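Local coordinates for protein transcriptional regulator, HTH_3 family (Vibrio cholerae, PDB 1Y9Q) that probably regulates transcription by binding DNA through a helix-turn-helix domain, and holds a zinc ion and D-methionine in its cupin domain, at residues A[87-95]-A[106-117]. Residues are numbered along the deposited sequence; the frame is centred on the assembly and turned at random.
Sequences DLNMKIHTL and IFEITLLDHHQQ. With MED (D-methionine), chain C.
M90, I92 and T94 face L111, I109 and F107 across an antiparallel hairpin, as non-hydrogen-bonded pairs on the inner face of the cupin sheet. The hydrogen-bonded pairs are K91 with T110 and H93 with E108. K91 N donates to T110 O at 2.9 Å, and T110 N returns a bond to K91 O; L112 N to N89 O and L95 N to I106 O extend the ladder at either end.

Among the apolar contacts, the selenomethionine M90 leaves its strand with CG anti to the backbone N (chi1 178°) and bends at its last torsion, which puts CE in tight contact with L111 CD2, 3.4 Å, and against Q117 CG, 3.6 Å. I92 lays CG2 near F107 CD1. The F107 ring takes T94 OG1 at its edge, in plane, while the ligand's CE sits over one face, 3.4 Å from F107 CD2. I109 CD1 touches the same methyl.

Polar groups gather beside M90. Q117 OE1 accepts a nearly straight bond (177°) from H115 NE2, 2.8 Å long and in the ring plane. Two waters bridge D87 OD2 to the Q117 amide, one at NE2 and one at OE1; D87 OD1 accepts from I53 N of helix 53-63.

The hairpin thus gives D-methionine's thioether end an apolar wall, while the water-bridged carboxylate and amide link the cupin strands to the helical domain.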
ATOM      1  N   ASP A  87       1.422  11.365  12.569  1.00 33.71           N
ATOM      2  CA  ASP A  87       1.404   9.941  12.875  1.00 32.85           C
ATOM      3  C   ASP A  87       1.341   9.738  14.393  1.00 33.06           C
ATOM      4  O   ASP A  87       2.242   9.159  14.998  1.00 32.17           O
ATOM      5  CB  ASP A  87       2.652   9.265  12.285  1.00 29.75           C
ATOM      6  CG  ASP A  87       2.773   9.472  10.776  1.00 30.07           C
ATOM      7  OD1 ASP A  87       3.448  10.435  10.346  1.00 25.54           O
ATOM      8  OD2 ASP A  87       2.177   8.682  10.014  1.00 27.20           O
ATOM      9  N   LEU A  88       0.255  10.208  14.996  1.00 34.65           N
ATOM     10  CA  LEU A  88       0.070  10.119  16.443  1.00 35.67           C
ATOM     11  C   LEU A  88      -0.073   8.702  17.017  1.00 35.57           C
ATOM     12  O   LEU A  88       0.249   8.474  18.184  1.00 35.53           O
ATOM     13  CB  LEU A  88      -1.133  10.973  16.856  1.00 37.52           C
ATOM     14  CG  LEU A  88      -1.067  12.447  16.430  1.00 38.35           C
ATOM     15  CD1 LEU A  88      -2.354  13.149  16.831  1.00 38.60           C
ATOM     16  CD2 LEU A  88       0.142  13.132  17.067  1.00 36.84           C
ATOM     17  N   ASN A  89      -0.553   7.753  16.218  1.00 34.88           N
ATOM     18  CA  ASN A  89      -0.699   6.384  16.713  1.00 35.93           C
ATOM     19  C   ASN A  89       0.530   5.537  16.428  1.00 36.55           C
ATOM     20  O   ASN A  89       0.475   4.307  16.444  1.00 37.18           O
ATOM     21  CB  ASN A  89      -1.936   5.710  16.114  1.00 35.74           C
ATOM     22  CG  ASN A  89      -3.225   6.242  16.704  1.00 35.33           C
ATOM     23  OD1 ASN A  89      -3.305   6.508  17.903  1.00 34.42           O
ATOM     24  ND2 ASN A  89      -4.245   6.389  15.868  1.00 34.71           N
HETATM   25  N   MSE A  90       1.644   6.206  16.163  1.00 37.07           N
HETATM   26  CA  MSE A  90       2.890   5.518  15.884  1.00 37.79           C
HETATM   27  C   MSE A  90       4.027   6.373  16.410  1.00 37.30           C
HETATM   28  O   MSE A  90       4.150   7.545  16.053  1.00 39.76           O
HETATM   29  CB  MSE A  90       3.049   5.294  14.380  1.00 40.99           C
HETATM   30  CG  MSE A  90       4.347   4.614  13.985  1.00 44.74           C
HETATM   31 SE   MSE A  90       4.451   4.284  12.085  1.00 56.35          SE
HETATM   32  CE  MSE A  90       4.593   2.363  12.114  1.00 47.84           C
ATOM     33  N   LYS A  91       4.847   5.791  17.273  1.00 33.66           N
ATOM     34  CA  LYS A  91       5.969   6.520  17.834  1.00 32.75           C
ATOM     35  C   LYS A  91       7.274   5.847  17.431  1.00 30.47           C
ATOM     36  O   LYS A  91       7.403   4.626  17.520  1.00 28.14           O
ATOM     37  CB  LYS A  91       5.828   6.589  19.354  1.00 34.47           C
ATOM     38  CG  LYS A  91       4.529   7.257  19.781  1.00 37.48           C
ATOM     39  CD  LYS A  91       4.509   7.604  21.257  1.00 39.89           C
ATOM     40  CE  LYS A  91       3.203   8.300  21.627  1.00 41.15           C
ATOM     41  NZ  LYS A  91       2.969   9.530  20.816  1.00 41.32           N
ATOM     42  N   ILE A  92       8.231   6.651  16.977  1.00 27.52           N
ATOM     43  CA  ILE A  92       9.525   6.141  16.534  1.00 26.17           C
ATOM     44  C   ILE A  92      10.655   6.462  17.509  1.00 26.23           C
ATOM     45  O   ILE A  92      10.892   7.624  17.832  1.00 25.94           O
ATOM     46  CB  ILE A  92       9.931   6.742  15.165  1.00 27.04           C
ATOM     47  CG1 ILE A  92       8.763   6.675  14.182  1.00 28.27           C
ATOM     48  CG2 ILE A  92      11.139   5.996  14.604  1.00 27.10           C
ATOM     49  CD1 ILE A  92       8.253   5.289  13.918  1.00 30.87           C
ATOM     50  N   HIS A  93      11.348   5.430  17.978  1.00 24.51           N
ATOM     51  CA  HIS A  93      12.478   5.626  18.877  1.00 23.97           C
ATOM     52  C   HIS A  93      13.716   5.109  18.149  1.00 22.79           C
ATOM     53  O   HIS A  93      13.925   3.899  18.050  1.00 22.38           O
ATOM     54  CB  HIS A  93      12.293   4.850  20.183  1.00 25.76           C
ATOM     55  CG  HIS A  93      13.426   5.021  21.148  1.00 28.36           C
ATOM     56  ND1 HIS A  93      13.671   4.133  22.174  1.00 30.66           N
ATOM     57  CD2 HIS A  93      14.388   5.970  21.237  1.00 30.04           C
ATOM     58  CE1 HIS A  93      14.736   4.525  22.849  1.00 30.99           C
ATOM     59  NE2 HIS A  93      15.192   5.637  22.300  1.00 31.41           N
ATOM     60  N   THR A  94      14.532   6.021  17.631  1.00 19.79           N
ATOM     61  CA  THR A  94      15.735   5.614  16.910  1.00 18.54           C
ATOM     62  C   THR A  94      16.820   5.147  17.877  1.00 19.17           C
ATOM     63  O   THR A  94      17.347   5.934  18.663  1.00 20.74           O
ATOM     64  CB  THR A  94      16.287   6.771  16.044  1.00 19.94           C
ATOM     65  OG1 THR A  94      15.282   7.196  15.113  1.00 19.71           O
ATOM     66  CG2 THR A  94      17.521   6.313  15.264  1.00 17.00           C
ATOM     67  N   LEU A  95      17.144   3.860  17.821  1.00 15.31           N
ATOM     68  CA  LEU A  95      18.172   3.290  18.683  1.00 14.92           C
ATOM     69  C   LEU A  95      19.552   3.519  18.071  1.00 15.10           C
ATOM     70  O   LEU A  95      20.520   3.830  18.772  1.00 15.46           O
ATOM     71  CB  LEU A  95      17.949   1.785  18.860  1.00 16.27           C
ATOM     72  CG  LEU A  95      16.613   1.306  19.439  1.00 15.89           C
ATOM     73  CD1 LEU A  95      16.641  -0.210  19.561  1.00 18.60           C
ATOM     74  CD2 LEU A  95      16.371   1.946  20.798  1.00 18.16           C
ATOM     75  N   ILE A 106      18.390   1.417  12.968  1.00 13.44           N
ATOM     76  CA  ILE A 106      17.576   0.630  13.899  1.00 12.67           C
ATOM     77  C   ILE A 106      16.593   1.446  14.735  1.00 13.03           C
ATOM     78  O   ILE A 106      16.972   2.408  15.417  1.00  9.96           O
ATOM     79  CB  ILE A 106      18.481  -0.186  14.845  1.00 13.50           C
ATOM     80  CG1 ILE A 106      19.425  -1.056  14.013  1.00 11.92           C
ATOM     81  CG2 ILE A 106      17.643  -1.060  15.762  1.00 14.10           C
ATOM     82  CD1 ILE A 106      20.460  -1.805  14.833  1.00 14.37           C
ATOM     83  N   PHE A 107      15.330   1.028  14.695  1.00 11.96           N
ATOM     84  CA  PHE A 107      14.268   1.717  15.415  1.00 12.77           C
ATOM     85  C   PHE A 107      13.475   0.806  16.339  1.00 13.73           C
ATOM     86  O   PHE A 107      13.439  -0.411  16.160  1.00 13.64           O
ATOM     87  CB  PHE A 107      13.260   2.307  14.432  1.00 12.37           C
ATOM     88  CG  PHE A 107      13.873   3.084  13.318  1.00 13.82           C
ATOM     89  CD1 PHE A 107      14.221   4.418  13.488  1.00 14.23           C
ATOM     90  CD2 PHE A 107      14.083   2.486  12.082  1.00 15.53           C
ATOM     91  CE1 PHE A 107      14.768   5.149  12.437  1.00 15.13           C
ATOM     92  CE2 PHE A 107      14.629   3.202  11.024  1.00 14.26           C
ATOM     93  CZ  PHE A 107      14.972   4.537  11.202  1.00 16.87           C
ATOM     94  N   GLU A 108      12.835   1.424  17.328  1.00 16.38           N
ATOM     95  CA  GLU A 108      11.949   0.713  18.239  1.00 18.04           C
ATOM     96  C   GLU A 108      10.637   1.441  17.977  1.00 17.39           C
ATOM     97  O   GLU A 108      10.517   2.630  18.263  1.00 18.60           O
ATOM     98  CB  GLU A 108      12.380   0.881  19.699  1.00 22.30           C
ATOM     99  CG  GLU A 108      11.535   0.053  20.646  1.00 27.70           C
ATOM    100  CD  GLU A 108      12.158  -0.102  22.017  1.00 31.32           C
ATOM    101  OE1 GLU A 108      13.261  -0.685  22.115  1.00 32.16           O
ATOM    102  OE2 GLU A 108      11.538   0.356  22.998  1.00 36.27           O
ATOM    103  N   ILE A 109       9.667   0.731  17.412  1.00 16.80           N
ATOM    104  CA  ILE A 109       8.382   1.322  17.043  1.00 17.80           C
ATOM    105  C   ILE A 109       7.215   0.909  17.932  1.00 18.31           C
ATOM    106  O   ILE A 109       7.025  -0.272  18.206  1.00 17.12           O
ATOM    107  CB  ILE A 109       7.996   0.928  15.599  1.00 17.28           C
ATOM    108  CG1 ILE A 109       9.167   1.191  14.644  1.00 19.56           C
ATOM    109  CG2 ILE A 109       6.749   1.680  15.167  1.00 18.47           C
ATOM    110  CD1 ILE A 109       9.704   2.593  14.711  1.00 20.32           C
ATOM    111  N   THR A 110       6.427   1.892  18.358  1.00 18.91           N
ATOM    112  CA  THR A 110       5.254   1.632  19.188  1.00 20.48           C
ATOM    113  C   THR A 110       3.996   2.008  18.417  1.00 20.63           C
ATOM    114  O   THR A 110       3.807   3.165  18.035  1.00 21.47           O
ATOM    115  CB  THR A 110       5.285   2.443  20.497  1.00 20.66           C
ATOM    116  OG1 THR A 110       6.446   2.086  21.254  1.00 19.78           O
ATOM    117  CG2 THR A 110       4.035   2.157  21.328  1.00 22.14           C
ATOM    118  N   LEU A 111       3.146   1.017  18.176  1.00 20.98           N
ATOM    119  CA  LEU A 111       1.899   1.224  17.464  1.00 21.74           C
ATOM    120  C   LEU A 111       0.774   1.290  18.491  1.00 23.33           C
ATOM    121  O   LEU A 111       0.722   0.473  19.414  1.00 21.94           O
ATOM    122  CB  LEU A 111       1.649   0.069  16.491  1.00 22.03           C
ATOM    123  CG  LEU A 111       2.602  -0.043  15.302  1.00 22.21           C
ATOM    124  CD1 LEU A 111       2.297  -1.300  14.511  1.00 25.51           C
ATOM    125  CD2 LEU A 111       2.454   1.188  14.429  1.00 24.35           C
ATOM    126  N   LEU A 112      -0.121   2.258  18.330  1.00 23.16           N
ATOM    127  CA  LEU A 112      -1.232   2.428  19.264  1.00 24.58           C
ATOM    128  C   LEU A 112      -2.587   2.399  18.571  1.00 24.37           C
ATOM    129  O   LEU A 112      -2.683   2.544  17.349  1.00 20.99           O
ATOM    130  CB  LEU A 112      -1.086   3.751  20.014  1.00 25.36           C
ATOM    131  CG  LEU A 112       0.195   3.966  20.814  1.00 25.88           C
ATOM    132  CD1 LEU A 112       0.218   5.391  21.353  1.00 28.00           C
ATOM    133  CD2 LEU A 112       0.284   2.959  21.941  1.00 25.34           C
ATOM    134  N   ASP A 113      -3.632   2.200  19.370  1.00 24.71           N
ATOM    135  CA  ASP A 113      -4.998   2.164  18.871  1.00 27.72           C
ATOM    136  C   ASP A 113      -5.093   1.306  17.611  1.00 28.33           C
ATOM    137  O   ASP A 113      -5.670   1.724  16.607  1.00 27.37           O
ATOM    138  CB  ASP A 113      -5.468   3.591  18.578  1.00 30.18           C
ATOM    139  CG  ASP A 113      -6.978   3.707  18.517  1.00 33.36           C
ATOM    140  OD1 ASP A 113      -7.640   3.342  19.512  1.00 36.81           O
ATOM    141  OD2 ASP A 113      -7.502   4.168  17.481  1.00 33.78           O
ATOM    142  N   HIS A 114      -4.528   0.104  17.686  1.00 28.87           N
ATOM    143  CA  HIS A 114      -4.501  -0.847  16.575  1.00 31.00           C
ATOM    144  C   HIS A 114      -4.244  -0.186  15.223  1.00 30.69           C
ATOM    145  O   HIS A 114      -4.812  -0.571  14.203  1.00 30.72           O
ATOM    146  CB  HIS A 114      -5.792  -1.693  16.542  1.00 33.14           C
ATOM    147  CG  HIS A 114      -7.050  -0.911  16.313  1.00 35.09           C
ATOM    148  ND1 HIS A 114      -7.399  -0.399  15.082  1.00 37.19           N
ATOM    149  CD2 HIS A 114      -8.069  -0.600  17.151  1.00 35.08           C
ATOM    150  CE1 HIS A 114      -8.579   0.192  15.169  1.00 36.28           C
ATOM    151  NE2 HIS A 114      -9.007   0.083  16.414  1.00 34.57           N
ATOM    152  N   HIS A 115      -3.361   0.807  15.228  1.00 31.17           N
ATOM    153  CA  HIS A 115      -3.004   1.530  14.015  1.00 31.98           C
ATOM    154  C   HIS A 115      -2.422   0.600  12.951  1.00 32.14           C
ATOM    155  O   HIS A 115      -1.738  -0.377  13.268  1.00 29.74           O
ATOM    156  CB  HIS A 115      -1.980   2.620  14.335  1.00 32.98           C
ATOM    157  CG  HIS A 115      -1.477   3.350  13.127  1.00 36.63           C
ATOM    158  ND1 HIS A 115      -2.257   4.232  12.411  1.00 37.89           N
ATOM    159  CD2 HIS A 115      -0.281   3.302  12.492  1.00 38.01           C
ATOM    160  CE1 HIS A 115      -1.563   4.696  11.384  1.00 38.33           C
ATOM    161  NE2 HIS A 115      -0.363   4.148  11.410  1.00 37.67           N
ATOM    162  N   GLN A 116      -2.713   0.905  11.689  1.00 32.19           N
ATOM    163  CA  GLN A 116      -2.193   0.129  10.574  1.00 32.22           C
ATOM    164  C   GLN A 116      -1.365   1.084   9.723  1.00 32.47           C
ATOM    165  O   GLN A 116      -1.835   2.155   9.342  1.00 31.66           O
ATOM    166  CB  GLN A 116      -3.322  -0.469   9.737  1.00 31.87           C
ATOM    167  CG  GLN A 116      -2.819  -1.417   8.661  1.00 33.13           C
ATOM    168  CD  GLN A 116      -3.933  -2.137   7.937  1.00 34.22           C
ATOM    169  OE1 GLN A 116      -4.838  -2.694   8.560  1.00 35.40           O
ATOM    170  NE2 GLN A 116      -3.867  -2.141   6.610  1.00 34.90           N
ATOM    171  N   GLN A 117      -0.130   0.687   9.435  1.00 32.15           N
ATOM    172  CA  GLN A 117       0.792   1.510   8.665  1.00 32.27           C
ATOM    173  C   GLN A 117       1.205   0.843   7.356  1.00 31.61           C
ATOM    174  O   GLN A 117       1.940  -0.142   7.369  1.00 31.55           O
ATOM    175  CB  GLN A 117       2.038   1.780   9.517  1.00 33.18           C
ATOM    176  CG  GLN A 117       3.082   2.695   8.915  1.00 34.92           C
ATOM    177  CD  GLN A 117       2.610   4.121   8.811  1.00 35.27           C
ATOM    178  OE1 GLN A 117       1.757   4.568   9.584  1.00 34.63           O
ATOM    179  NE2 GLN A 117       3.171   4.856   7.864  1.00 32.73           N
TER
HETATM  180  N   MED C 201      10.474   0.823   7.555  1.00 18.96           N
HETATM  181  CA  MED C 201       9.631   1.932   8.088  1.00 19.19           C
HETATM  182  C   MED C 201       8.346   2.088   7.264  1.00 18.93           C
HETATM  183  O   MED C 201       8.082   1.366   6.292  1.00 18.39           O
HETATM  184  CB  MED C 201       9.320   1.658   9.577  1.00 20.75           C
HETATM  185  CG  MED C 201       8.494   2.647  10.374  1.00 24.00           C
HETATM  186  SD  MED C 201       9.525   4.138  10.523  1.00 25.05           S
HETATM  187  CE  MED C 201      10.874   3.584  11.469  1.00 26.46           C
HETATM  188  OXT MED C 201       7.539   2.966   7.565  1.00 18.12           O
HETATM  189  O   HOH W   1       2.572   7.434   7.555  1.00 20.45           O
HETATM  190  O   HOH W   2       1.368   6.478  11.076  1.00 30.01           O